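Local coordinates for protein terminal uridylyltransferase 1 (Trypanosoma brucei, PDB 5HZD) that adds uridines from UTP to the 3' ends of guide RNAs, ribosomal RNAs and some messenger RNAs during mitochondrial RNA editing, at residues R88-L93 with V106-S111; R98-K103 with L287-F292; A127-D132 with G137-L142; V269-A272 with C276-E279. One frame throughout, in Å; residues are numbered along the deposited sequence.

Contact 1. Residues R88-L93 with V106-S111; sequences RARAQL and VFIFGS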
loop_
_atom_site.group_PDB
_atom_site.type_symbol
_atom_site.label_atom_id
_atom_site.label_comp_id
_atom_site.label_asym_id
_atom_site.label_seq_id
_atom_site.Cartn_x
_atom_site.Cartn_y
_atom_site.Cartn_z
ATOM N N ARG A 88 11.502 -4.975 -12.489
ATOM C CA ARG A 88 11.927 -4.419 -13.766
ATOM C C ARG A 88 11.318 -3.039 -13.974
ATOM O O ARG A 88 12.000 -2.107 -14.453
ATOM C CB ARG A 88 11.564 -5.365 -14.896
ATOM C CG ARG A 88 12.353 -6.661 -14.784
ATOM C CD ARG A 88 12.352 -7.498 -16.044
ATOM N NE ARG A 88 11.063 -8.132 -16.248
ATOM C CZ ARG A 88 10.692 -9.289 -15.713
ATOM N NH1 ARG A 88 11.527 -9.988 -14.935
ATOM N NH2 ARG A 88 9.477 -9.760 -15.974
ATOM N N ALA A 89 10.033 -2.875 -13.632
ATOM C CA ALA A 89 9.422 -1.558 -13.747
ATOM C C ALA A 89 10.147 -0.503 -12.918
ATOM O O ALA A 89 10.324 0.636 -13.356
ATOM C CB ALA A 89 7.919 -1.613 -13.361
ATOM N N ARG A 90 10.579 -0.887 -11.713
ATOM C CA ARG A 90 11.305 0.018 -10.827
ATOM C C ARG A 90 12.607 0.458 -11.489
ATOM O O ARG A 90 12.936 1.636 -11.470
ATOM C CB ARG A 90 11.650 -0.693 -9.494
ATOM C CG ARG A 90 12.181 0.263 -8.406
ATOM C CD ARG A 90 13.068 -0.477 -7.378
ATOM N NE ARG A 90 14.176 -1.058 -8.114
ATOM C CZ ARG A 90 15.244 -0.370 -8.471
ATOM N NH1 ARG A 90 15.375 0.913 -8.086
ATOM N NH2 ARG A 90 16.166 -0.958 -9.223
ATOM N N ALA A 91 13.359 -0.495 -12.059
ATOM C CA ALA A 91 14.615 -0.146 -12.710
ATOM C C ALA A 91 14.359 0.750 -13.899
ATOM O O ALA A 91 15.146 1.683 -14.152
ATOM C CB ALA A 91 15.374 -1.403 -13.125
ATOM N N GLN A 92 13.275 0.492 -14.629
ATOM C CA GLN A 92 12.896 1.358 -15.764
ATOM C C GLN A 92 12.623 2.781 -15.306
ATOM O O GLN A 92 13.123 3.747 -15.877
ATOM C CB GLN A 92 11.683 0.758 -16.503
ATOM C CG GLN A 92 12.061 -0.535 -17.198
ATOM C CD GLN A 92 10.902 -1.469 -17.454
ATOM O OE1 GLN A 92 9.726 -1.050 -17.448
ATOM N NE2 GLN A 92 11.214 -2.722 -17.733
ATOM N N LEU A 93 11.829 2.919 -14.249
ATOM C CA LEU A 93 11.531 4.241 -13.722
ATOM C C LEU A 93 12.800 4.932 -13.245
ATOM O O LEU A 93 12.958 6.141 -13.442
ATOM C CB LEU A 93 10.493 4.159 -12.591
ATOM C CG LEU A 93 10.096 5.538 -12.051
ATOM C CD1 LEU A 93 9.438 6.454 -13.101
ATOM C CD2 LEU A 93 9.108 5.330 -10.863
ATOM N N VAL A 106 15.051 4.895 -6.893
ATOM C CA VAL A 106 13.632 4.555 -6.789
ATOM C C VAL A 106 13.468 3.391 -5.816
ATOM O O VAL A 106 14.142 2.373 -5.938
ATOM C CB VAL A 106 13.045 4.178 -8.181
ATOM C CG1 VAL A 106 11.545 3.772 -8.058
ATOM C CG2 VAL A 106 13.149 5.377 -9.149
ATOM N N PHE A 107 12.564 3.555 -4.844
ATOM C CA PHE A 107 12.298 2.529 -3.830
ATOM C C PHE A 107 10.852 2.097 -3.983
ATOM O O PHE A 107 9.971 2.958 -4.018
ATOM C CB PHE A 107 12.408 3.161 -2.436
ATOM C CG PHE A 107 13.788 3.693 -2.091
ATOM C CD1 PHE A 107 14.256 4.873 -2.687
ATOM C CD2 PHE A 107 14.578 3.079 -1.128
ATOM C CE1 PHE A 107 15.499 5.382 -2.379
ATOM C CE2 PHE A 107 15.825 3.606 -0.796
ATOM C CZ PHE A 107 16.297 4.739 -1.434
ATOM N N ILE A 108 10.569 0.797 -4.072
ATOM C CA ILE A 108 9.163 0.351 -4.014
ATOM C C ILE A 108 8.682 0.331 -2.560
ATOM O O ILE A 108 9.416 -0.104 -1.666
ATOM C CB ILE A 108 8.990 -1.029 -4.625
ATOM C CG1 ILE A 108 9.217 -0.945 -6.139
ATOM C CG2 ILE A 108 7.576 -1.603 -4.298
ATOM C CD1 ILE A 108 9.223 -2.306 -6.859
ATOM N N PHE A 109 7.455 0.785 -2.323
ATOM C CA PHE A 109 6.844 0.542 -0.999
ATOM C C PHE A 109 5.406 0.138 -1.170
ATOM O O PHE A 109 4.955 -0.068 -2.294
ATOM C CB PHE A 109 7.061 1.713 -0.025
ATOM C CG PHE A 109 6.345 2.996 -0.394
ATOM C CD1 PHE A 109 6.888 3.878 -1.319
ATOM C CD2 PHE A 109 5.148 3.323 0.208
ATOM C CE1 PHE A 109 6.231 5.094 -1.618
ATOM C CE2 PHE A 109 4.468 4.496 -0.101
ATOM C CZ PHE A 109 5.022 5.394 -1.033
ATOM N N GLY A 110 4.702 -0.036 -0.048
ATOM C CA GLY A 110 3.357 -0.575 -0.115
ATOM C C GLY A 110 3.264 -2.069 0.079
ATOM O O GLY A 110 4.132 -2.672 0.707
ATOM N N SER A 111 2.207 -2.668 -0.470
ATOM C CA SER A 111 1.901 -4.059 -0.138
ATOM C C SER A 111 2.911 -5.082 -0.640
ATOM O O SER A 111 3.015 -6.162 -0.075
ATOM C CB SER A 111 0.481 -4.449 -0.570
ATOM O OG SER A 111 0.369 -4.509 -1.985
#
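Arg90 reaches from helix 88-93 along strand 106-109 and touches it with both its aliphatic stem and its charged end. CG of Arg90 lies 3.6 Å from CG1 of Val106 and 3.9 Å from CG1 of Ile108, so the stem bridges two alternate strand residues. CB of Arg90 meets the tip of Ile108, CD1. A bend at chi3 (59°) then turns the guanidinium to the strand backbone, where Arg90 NH1 donates to Val106 O at 2.9 Å. The donor is tilted somewhat from the carbonyl plane, and the bond is moderately straight at 150°. The same NH1 also forms a salt bridge with Glu94, while NE pairs with Asp372, so three acceptors fix the rotation of the head group. One turn on, Leu93 brings CD2 to 4.0 Å from CG1 of Val106, the two side chains crossing at about a right angle, and so Val106 CG1 packs against both helix residues. Past the strand, Gly110 stands at the N-cap position of the next helix and leads into Ser111, which by similarity binds UTP. A helix laid on the strand that leads into a Gly-Ser turn is the arrangement of the nucleotidyltransferase palm of the DNA polymerase beta superfamily.

Contact 2. Residues R98-K103 with L287-F292; sequences RRWHDK and LSFRAF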
loop_
_atom_site.group_PDB
_atom_site.type_symbol
_atom_site.label_atom_id
_atom_site.label_comp_id
_atom_site.label_asym_id
_atom_site.label_seq_id
_atom_site.Cartn_x
_atom_site.Cartn_y
_atom_site.Cartn_z
ATOM N N ARG A 98 16.562 9.503 -13.140
ATOM C CA ARG A 98 17.954 9.985 -13.084
ATOM C C ARG A 98 18.273 11.041 -14.117
ATOM O O ARG A 98 19.246 11.756 -13.971
ATOM C CB ARG A 98 18.948 8.823 -13.172
ATOM C CG ARG A 98 18.952 8.018 -11.883
ATOM C CD ARG A 98 19.971 6.889 -11.900
ATOM N NE ARG A 98 21.303 7.490 -11.967
ATOM C CZ ARG A 98 22.441 6.817 -12.081
ATOM N NH1 ARG A 98 23.590 7.483 -12.119
ATOM N NH2 ARG A 98 22.427 5.504 -12.193
ATOM N N ARG A 99 17.477 11.168 -15.166
ATOM C CA ARG A 99 17.691 12.265 -16.116
ATOM C C ARG A 99 17.298 13.601 -15.486
ATOM O O ARG A 99 17.866 14.636 -15.820
ATOM C CB ARG A 99 16.928 12.021 -17.426
ATOM C CG ARG A 99 16.780 13.239 -18.361
ATOM C CD ARG A 99 18.067 13.638 -19.110
ATOM N NE ARG A 99 18.897 12.506 -19.518
ATOM C CZ ARG A 99 18.702 11.778 -20.614
ATOM N NH1 ARG A 99 17.683 12.043 -21.423
ATOM N NH2 ARG A 99 19.526 10.775 -20.896
ATOM N N TRP A 100 16.350 13.566 -14.544
ATOM C CA TRP A 100 15.953 14.753 -13.795
ATOM C C TRP A 100 16.940 15.036 -12.655
ATOM O O TRP A 100 17.392 16.171 -12.453
ATOM C CB TRP A 100 14.538 14.531 -13.265
ATOM C CG TRP A 100 14.106 15.476 -12.213
ATOM C CD1 TRP A 100 13.854 16.804 -12.348
ATOM C CD2 TRP A 100 13.878 15.144 -10.845
ATOM N NE1 TRP A 100 13.470 17.332 -11.126
ATOM C CE2 TRP A 100 13.476 16.331 -10.193
ATOM C CE3 TRP A 100 13.962 13.956 -10.116
ATOM C CZ2 TRP A 100 13.183 16.372 -8.819
ATOM C CZ3 TRP A 100 13.683 13.985 -8.752
ATOM C CH2 TRP A 100 13.272 15.197 -8.125
ATOM N N HIS A 101 17.315 13.992 -11.939
ATOM C CA HIS A 101 18.216 14.155 -10.808
ATOM C C HIS A 101 19.095 12.924 -10.695
ATOM O O HIS A 101 18.637 11.866 -10.287
ATOM C CB HIS A 101 17.403 14.332 -9.529
ATOM C CG HIS A 101 18.224 14.757 -8.365
ATOM N ND1 HIS A 101 18.742 16.029 -8.250
ATOM C CD2 HIS A 101 18.636 14.075 -7.273
ATOM C CE1 HIS A 101 19.430 16.116 -7.125
ATOM N NE2 HIS A 101 19.384 14.944 -6.517
ATOM N N ASP A 102 20.372 13.063 -11.071
ATOM C CA ASP A 102 21.213 11.887 -11.235
ATOM C C ASP A 102 21.364 11.023 -9.992
ATOM O O ASP A 102 21.535 9.793 -10.088
ATOM C CB ASP A 102 22.607 12.267 -11.757
ATOM C CG ASP A 102 23.469 11.051 -11.978
ATOM O OD1 ASP A 102 23.108 10.241 -12.876
ATOM O OD2 ASP A 102 24.470 10.882 -11.223
ATOM N N LYS A 103 21.270 11.646 -8.826
ATOM C CA LYS A 103 21.487 10.900 -7.598
ATOM C C LYS A 103 20.196 10.330 -7.000
ATOM O O LYS A 103 20.247 9.642 -5.991
ATOM C CB LYS A 103 22.172 11.782 -6.572
ATOM C CG LYS A 103 23.648 12.022 -6.931
ATOM C CD LYS A 103 24.289 12.958 -5.946
ATOM C CE LYS A 103 24.481 12.259 -4.614
ATOM N NZ LYS A 103 25.287 13.096 -3.675
ATOM N N LEU A 287 3.743 7.692 -7.905
ATOM C CA LEU A 287 5.134 8.127 -7.742
ATOM C C LEU A 287 5.189 9.340 -6.806
ATOM O O LEU A 287 4.547 10.351 -7.040
ATOM C CB LEU A 287 5.705 8.435 -9.139
ATOM C CG LEU A 287 7.181 8.799 -9.280
ATOM C CD1 LEU A 287 7.569 8.742 -10.731
ATOM C CD2 LEU A 287 7.479 10.191 -8.719
ATOM N N SER A 288 5.945 9.216 -5.722
ATOM C CA SER A 288 6.096 10.268 -4.734
ATOM C C SER A 288 7.558 10.472 -4.418
ATOM O O SER A 288 8.420 9.731 -4.923
ATOM C CB SER A 288 5.339 9.891 -3.455
ATOM O OG SER A 288 5.792 8.624 -2.966
ATOM N N PHE A 289 7.839 11.477 -3.583
ATOM C CA PHE A 289 9.214 11.923 -3.384
ATOM C C PHE A 289 9.664 11.869 -1.935
ATOM O O PHE A 289 10.734 12.386 -1.581
ATOM C CB PHE A 289 9.378 13.344 -3.940
ATOM C CG PHE A 289 9.099 13.437 -5.406
ATOM C CD1 PHE A 289 10.093 13.136 -6.329
ATOM C CD2 PHE A 289 7.823 13.766 -5.869
ATOM C CE1 PHE A 289 9.862 13.198 -7.690
ATOM C CE2 PHE A 289 7.577 13.817 -7.227
ATOM C CZ PHE A 289 8.584 13.531 -8.139
ATOM N N ARG A 290 8.837 11.254 -1.096
ATOM C CA ARG A 290 9.141 11.178 0.328
ATOM C C ARG A 290 9.467 9.772 0.790
ATOM O O ARG A 290 9.091 8.791 0.158
ATOM C CB ARG A 290 7.941 11.703 1.128
ATOM C CG ARG A 290 7.556 13.121 0.700
ATOM C CD ARG A 290 6.460 13.710 1.571
ATOM N NE ARG A 290 6.025 14.994 1.023
ATOM C CZ ARG A 290 5.112 15.767 1.603
ATOM N NH1 ARG A 290 4.540 15.372 2.734
ATOM N NH2 ARG A 290 4.769 16.923 1.052
ATOM N N ALA A 291 10.157 9.666 1.919
ATOM C CA ALA A 291 10.628 8.366 2.398
ATOM C C ALA A 291 9.718 7.704 3.422
ATOM O O ALA A 291 9.888 6.518 3.711
ATOM C CB ALA A 291 12.035 8.492 2.967
ATOM N N PHE A 292 8.744 8.427 3.976
ATOM C CA PHE A 292 8.002 7.885 5.112
ATOM C C PHE A 292 7.305 6.551 4.830
ATOM O O PHE A 292 7.268 5.685 5.706
ATOM C CB PHE A 292 7.022 8.922 5.701
ATOM C CG PHE A 292 5.752 9.098 4.907
ATOM C CD1 PHE A 292 4.618 8.371 5.222
ATOM C CD2 PHE A 292 5.681 10.029 3.876
ATOM C CE1 PHE A 292 3.447 8.532 4.504
ATOM C CE2 PHE A 292 4.501 10.209 3.161
ATOM C CZ PHE A 292 3.389 9.449 3.474
#
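Close by the Trp100-Phe289 contact, Asp102 OD1 is gripped by two nitrogens of one guanidinium. Arg98 NH1 meets Asp102 OD1 at 2.9 Å in a salt bridge, on the syn side but well out of the carboxylate plane, and so links Arg98 to the residue four positions on; Arg98 NE adds a weak, longer bond at 3.4 Å to the same oxygen and another weak one to Asp102 O. Across the segments the contact is wholly aromatic. Trp100 leans out with CG anti to its backbone N (chi1 165°) and presents the six-membered part of its indole. Phe289 points an edge toward the face of that ring in an offset edge-to-face pair, with centroids 5.7 Å apart and planes at 64°. The nearest atoms are Trp100 CH2 and Phe289 CE1, 4.0 Å apart, and CZ3 of Trp100 is equally close to the same Phe289 atom. CB of His101 lies over the rim of one face of the indole. Phe289, just past strand 287-288, is buried, whereas Trp100 is partly exposed. Both rings rest on Ala146 of helix 143-156 and on Val128 of strand 124-129, and the pair thereby links the end of helix 80-100 to the end of strand 285-288 in the nucleotidyltransferase palm sheet.

Contact 3. Residues A127-D132 with G137-L142; sequences AVVDVD and GSWPPL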
loop_
_atom_site.group_PDB
_atom_site.type_symbol
_atom_site.label_atom_id
_atom_site.label_comp_id
_atom_site.label_asym_id
_atom_site.label_seq_id
_atom_site.Cartn_x
_atom_site.Cartn_y
_atom_site.Cartn_z
ATOM N N ALA A 127 8.794 5.480 -4.426
ATOM C CA ALA A 127 9.337 6.695 -3.807
ATOM C C ALA A 127 10.640 7.049 -4.509
ATOM O O ALA A 127 11.483 6.185 -4.717
ATOM C CB ALA A 127 9.658 6.431 -2.327
ATOM N N VAL A 128 10.821 8.319 -4.849
ATOM C CA VAL A 128 12.039 8.772 -5.540
ATOM C C VAL A 128 12.822 9.640 -4.561
ATOM O O VAL A 128 12.360 10.710 -4.180
ATOM C CB VAL A 128 11.634 9.620 -6.774
ATOM C CG1 VAL A 128 12.881 10.226 -7.468
ATOM C CG2 VAL A 128 10.812 8.749 -7.760
ATOM N N VAL A 129 14.011 9.191 -4.152
ATOM C CA VAL A 129 14.751 9.826 -3.073
ATOM C C VAL A 129 16.241 9.830 -3.393
ATOM O O VAL A 129 16.800 8.796 -3.827
ATOM C CB VAL A 129 14.580 9.040 -1.735
ATOM C CG1 VAL A 129 15.361 9.731 -0.595
ATOM C CG2 VAL A 129 13.087 8.922 -1.382
ATOM N N ASP A 130 16.865 10.985 -3.158
ATOM C CA ASP A 130 18.316 11.153 -3.144
ATOM C C ASP A 130 18.711 11.029 -1.683
ATOM O O ASP A 130 18.474 11.949 -0.880
ATOM C CB ASP A 130 18.651 12.554 -3.693
ATOM C CG ASP A 130 20.137 12.929 -3.592
ATOM O OD1 ASP A 130 20.917 12.309 -2.828
ATOM O OD2 ASP A 130 20.537 13.931 -4.244
ATOM N N VAL A 131 19.325 9.896 -1.362
ATOM C CA VAL A 131 19.641 9.550 0.028
ATOM C C VAL A 131 20.656 10.510 0.650
ATOM O O VAL A 131 20.451 10.944 1.792
ATOM C CB VAL A 131 20.085 8.101 0.128
ATOM C CG1 VAL A 131 20.610 7.770 1.549
ATOM C CG2 VAL A 131 18.908 7.195 -0.223
ATOM N N ASP A 132 21.714 10.862 -0.082
ATOM C CA ASP A 132 22.671 11.868 0.379
ATOM C C ASP A 132 21.940 13.155 0.760
ATOM O O ASP A 132 22.186 13.728 1.830
ATOM C CB ASP A 132 23.688 12.206 -0.719
ATOM C CG ASP A 132 24.741 11.144 -0.894
ATOM O OD1 ASP A 132 24.776 10.205 -0.071
ATOM O OD2 ASP A 132 25.556 11.264 -1.846
ATOM N N GLY A 137 19.276 16.879 5.047
ATOM C CA GLY A 137 18.044 17.595 5.333
ATOM C C GLY A 137 17.537 18.416 4.159
ATOM O O GLY A 137 16.867 19.424 4.345
ATOM N N SER A 138 17.854 17.985 2.937
ATOM C CA SER A 138 17.479 18.723 1.731
ATOM C C SER A 138 16.751 17.839 0.731
ATOM O O SER A 138 16.988 17.948 -0.467
ATOM C CB SER A 138 18.724 19.273 1.043
ATOM O OG SER A 138 19.390 20.206 1.875
ATOM N N TRP A 139 15.872 16.965 1.207
ATOM C CA TRP A 139 15.032 16.168 0.314
ATOM C C TRP A 139 13.638 16.100 0.917
ATOM O O TRP A 139 13.499 15.935 2.135
ATOM C CB TRP A 139 15.579 14.732 0.111
ATOM C CG TRP A 139 14.917 14.078 -1.061
ATOM C CD1 TRP A 139 13.804 13.278 -1.037
ATOM C CD2 TRP A 139 15.246 14.262 -2.447
ATOM N NE1 TRP A 139 13.440 12.926 -2.324
ATOM C CE2 TRP A 139 14.316 13.517 -3.201
ATOM C CE3 TRP A 139 16.251 14.974 -3.122
ATOM C CZ2 TRP A 139 14.350 13.470 -4.595
ATOM C CZ3 TRP A 139 16.285 14.935 -4.501
ATOM C CH2 TRP A 139 15.338 14.171 -5.228
ATOM N N PRO A 140 12.593 16.247 0.091
ATOM C CA PRO A 140 12.570 16.438 -1.358
ATOM C C PRO A 140 12.766 17.882 -1.790
ATOM O O PRO A 140 12.582 18.823 -0.983
ATOM C CB PRO A 140 11.160 15.966 -1.742
ATOM C CG PRO A 140 10.338 16.325 -0.544
ATOM C CD PRO A 140 11.240 16.060 0.648
ATOM N N PRO A 141 13.131 18.074 -3.069
ATOM C CA PRO A 141 13.111 19.425 -3.618
ATOM C C PRO A 141 11.657 19.832 -3.801
ATOM O O PRO A 141 10.786 19.018 -3.514
ATOM C CB PRO A 141 13.795 19.256 -4.980
ATOM C CG PRO A 141 13.469 17.846 -5.395
ATOM C CD PRO A 141 13.353 17.040 -4.106
ATOM N N LEU A 142 11.390 21.036 -4.293
ATOM C CA LEU A 142 9.993 21.473 -4.350
ATOM C C LEU A 142 9.170 20.508 -5.177
ATOM O O LEU A 142 9.437 20.269 -6.370
ATOM C CB LEU A 142 9.902 22.893 -4.881
ATOM C CG LEU A 142 10.240 23.912 -3.769
ATOM C CD1 LEU A 142 10.237 25.282 -4.298
ATOM C CD2 LEU A 142 9.251 23.834 -2.604
#
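Trp139 lays its indole against the backbone of Val128, Val129 and Asp130, and this one ring carries the contact. CB of Asp130 sits over the six-membered ring, 3.8 Å from its centroid, in a CH-pi contact, and Asp130 N lies over the centre of the same face. Val129 CG1 makes a longer CH-pi contact with the five-membered ring, 4.3 Å from the centroid. Pro140 CB and Pro141 CD lie toward the rim of the opposite face, so the indole is clamped between the strand and the two prolines that follow Trp139; the peptide bond before Pro140 is cis. At the ring edge, Trp139 NE1 donates weakly to Val128 O at 3.1 Å, with an N-H...O angle of 133°, and makes a second weak bond to Phe289 O, so one N-H is divided between two carbonyls. Asp130 turns its carboxylate elsewhere, its CG anti to the backbone N (chi1 174°): OD1 caps Ala133 N, and OD2 is hydrogen-bonded to His101 NE2. Asp130 is thus the N-cap of a short helix that ends in a Schellman motif at Gly137. The strand begins beside Asp123 and includes Asp125, which by similarity bind the catalytic magnesium, so this is the far end of the catalytic strand of a nucleotidyltransferase palm.

Contact 4. Residues V269-A272 with C276-E279; sequences VQPA and CRPE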
loop_
_atom_site.group_PDB
_atom_site.type_symbol
_atom_site.label_atom_id
_atom_site.label_comp_id
_atom_site.label_asym_id
_atom_site.label_seq_id
_atom_site.Cartn_x
_atom_site.Cartn_y
_atom_site.Cartn_z
ATOM N N VAL A 269 11.329 9.540 -29.398
ATOM C CA VAL A 269 11.441 8.085 -29.219
ATOM C C VAL A 269 10.254 7.548 -28.441
ATOM O O VAL A 269 9.727 8.205 -27.531
ATOM C CB VAL A 269 12.769 7.718 -28.517
ATOM C CG1 VAL A 269 12.779 8.279 -27.099
ATOM C CG2 VAL A 269 12.980 6.187 -28.465
ATOM N N GLN A 270 9.811 6.349 -28.802
ATOM C CA GLN A 270 8.817 5.671 -27.980
ATOM C C GLN A 270 8.906 4.177 -28.244
ATOM O O GLN A 270 9.633 3.759 -29.135
ATOM C CB GLN A 270 7.422 6.208 -28.277
ATOM C CG GLN A 270 6.912 5.976 -29.666
ATOM C CD GLN A 270 5.566 6.654 -29.845
ATOM O OE1 GLN A 270 5.382 7.791 -29.403
ATOM N NE2 GLN A 270 4.612 5.955 -30.460
ATOM N N PRO A 271 8.208 3.356 -27.443
ATOM C CA PRO A 271 8.260 1.919 -27.757
ATOM C C PRO A 271 7.745 1.631 -29.163
ATOM O O PRO A 271 6.897 2.373 -29.674
ATOM C CB PRO A 271 7.316 1.312 -26.723
ATOM C CG PRO A 271 7.409 2.283 -25.532
ATOM C CD PRO A 271 7.493 3.629 -26.175
ATOM N N ALA A 272 8.258 0.566 -29.785
ATOM C CA ALA A 272 7.884 0.226 -31.155
ATOM C C ALA A 272 6.405 -0.147 -31.298
ATOM O O ALA A 272 5.852 -0.068 -32.387
ATOM C CB ALA A 272 8.780 -0.897 -31.688
ATOM N N CYS A 276 2.069 -3.402 -26.568
ATOM C CA CYS A 276 3.082 -4.344 -26.109
ATOM C C CYS A 276 4.374 -3.607 -25.735
ATOM O O CYS A 276 5.204 -3.313 -26.599
ATOM C CB CYS A 276 3.363 -5.358 -27.211
ATOM S SG CYS A 276 4.396 -6.718 -26.695
ATOM N N ARG A 277 4.542 -3.336 -24.444
ATOM C CA ARG A 277 5.558 -2.385 -23.990
ATOM C C ARG A 277 6.255 -2.883 -22.732
ATOM O O ARG A 277 5.800 -3.858 -22.097
ATOM C CB ARG A 277 4.855 -1.045 -23.710
ATOM C CG ARG A 277 4.340 -0.332 -24.977
ATOM C CD ARG A 277 3.600 0.960 -24.643
ATOM N NE ARG A 277 3.686 1.888 -25.769
ATOM C CZ ARG A 277 3.375 3.181 -25.685
ATOM N NH1 ARG A 277 2.921 3.669 -24.530
ATOM N NH2 ARG A 277 3.504 3.972 -26.748
ATOM N N PRO A 278 7.355 -2.218 -22.346
ATOM C CA PRO A 278 8.012 -2.513 -21.068
ATOM C C PRO A 278 7.070 -2.434 -19.843
ATOM O O PRO A 278 6.056 -1.705 -19.866
ATOM C CB PRO A 278 9.078 -1.417 -20.971
ATOM C CG PRO A 278 9.431 -1.146 -22.425
ATOM C CD PRO A 278 8.117 -1.232 -23.152
ATOM N N GLU A 279 7.414 -3.182 -18.799
ATOM C CA GLU A 279 6.591 -3.317 -17.574
ATOM C C GLU A 279 6.019 -2.009 -17.011
ATOM O O GLU A 279 4.846 -1.947 -16.603
ATOM C CB GLU A 279 7.385 -4.076 -16.496
ATOM C CG GLU A 279 7.580 -5.588 -16.771
ATOM C CD GLU A 279 8.751 -5.931 -17.698
ATOM O OE1 GLU A 279 9.444 -5.024 -18.241
ATOM O OE2 GLU A 279 9.007 -7.134 -17.915
HETATM O O HOH W 1 4.456 3.458 -29.084
#
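Pro271, at the end of strand 269-271, and Arg277 are the closest backbone pair, their CA atoms 6.3 Å apart. The two segments do not pair as strands, and no direct hydrogen bond joins them. Each holds an extended residue followed by proline, Gln270-Pro271 and Arg277-Pro278, with three residues turning the chain between the segments. Side chains and one water close the gap. Arg277, stretched from CG to NE, passes at about a right angle to the Pro271 ring. The proline lies over one face of the guanidinium: its CG is 3.8 Å from Arg277 NE, and its CD is 4.0 Å from Arg277 NH2. Farther back, CB of Pro271 is 3.8 Å from CG of Arg277, and CG of Pro271 packs on CD of Pro278 at 4.3 Å. At the guanidinium edge, in its plane, a water accepts from Arg277 NH2 at 2.6 Å and donates to Pro271 O at 2.7 Å. His273 O holds Arg277 NE and Gly158 O holds NH1, so all three nitrogens are engaged and the rotation of the group is fixed. The contact closes the turn that follows the edge strand 267-271 of a four-stranded antiparallel sheet, which in sequence separates the palm strands 174-177 and 285-288, consistent with an insertion into the palm.

In the fold
Contacts 1, 2 and 3 all reach the five-stranded palm sheet. Contacts 1 and 2 use the middle and the C-terminal end of helix 80-100, their centres about 11 Å apart, and their segments alternate along the chain; Leu93 packs on Leu287 between them. The centres of contacts 2 and 3 are only about 6 Å apart, joined by the Lys103-Asp132 salt bridge. Contacts 3 and 4 both fall, in that order, between the two segments of contact 2. The centre of contact 4, at the second sheet, lies about 29 Å from that of contact 3 and about 18 Å from that of contact 1. Even so, Glu279 reaches Arg88 and Gln92, tying the loop back to strand 285-288 onto helix 80-100.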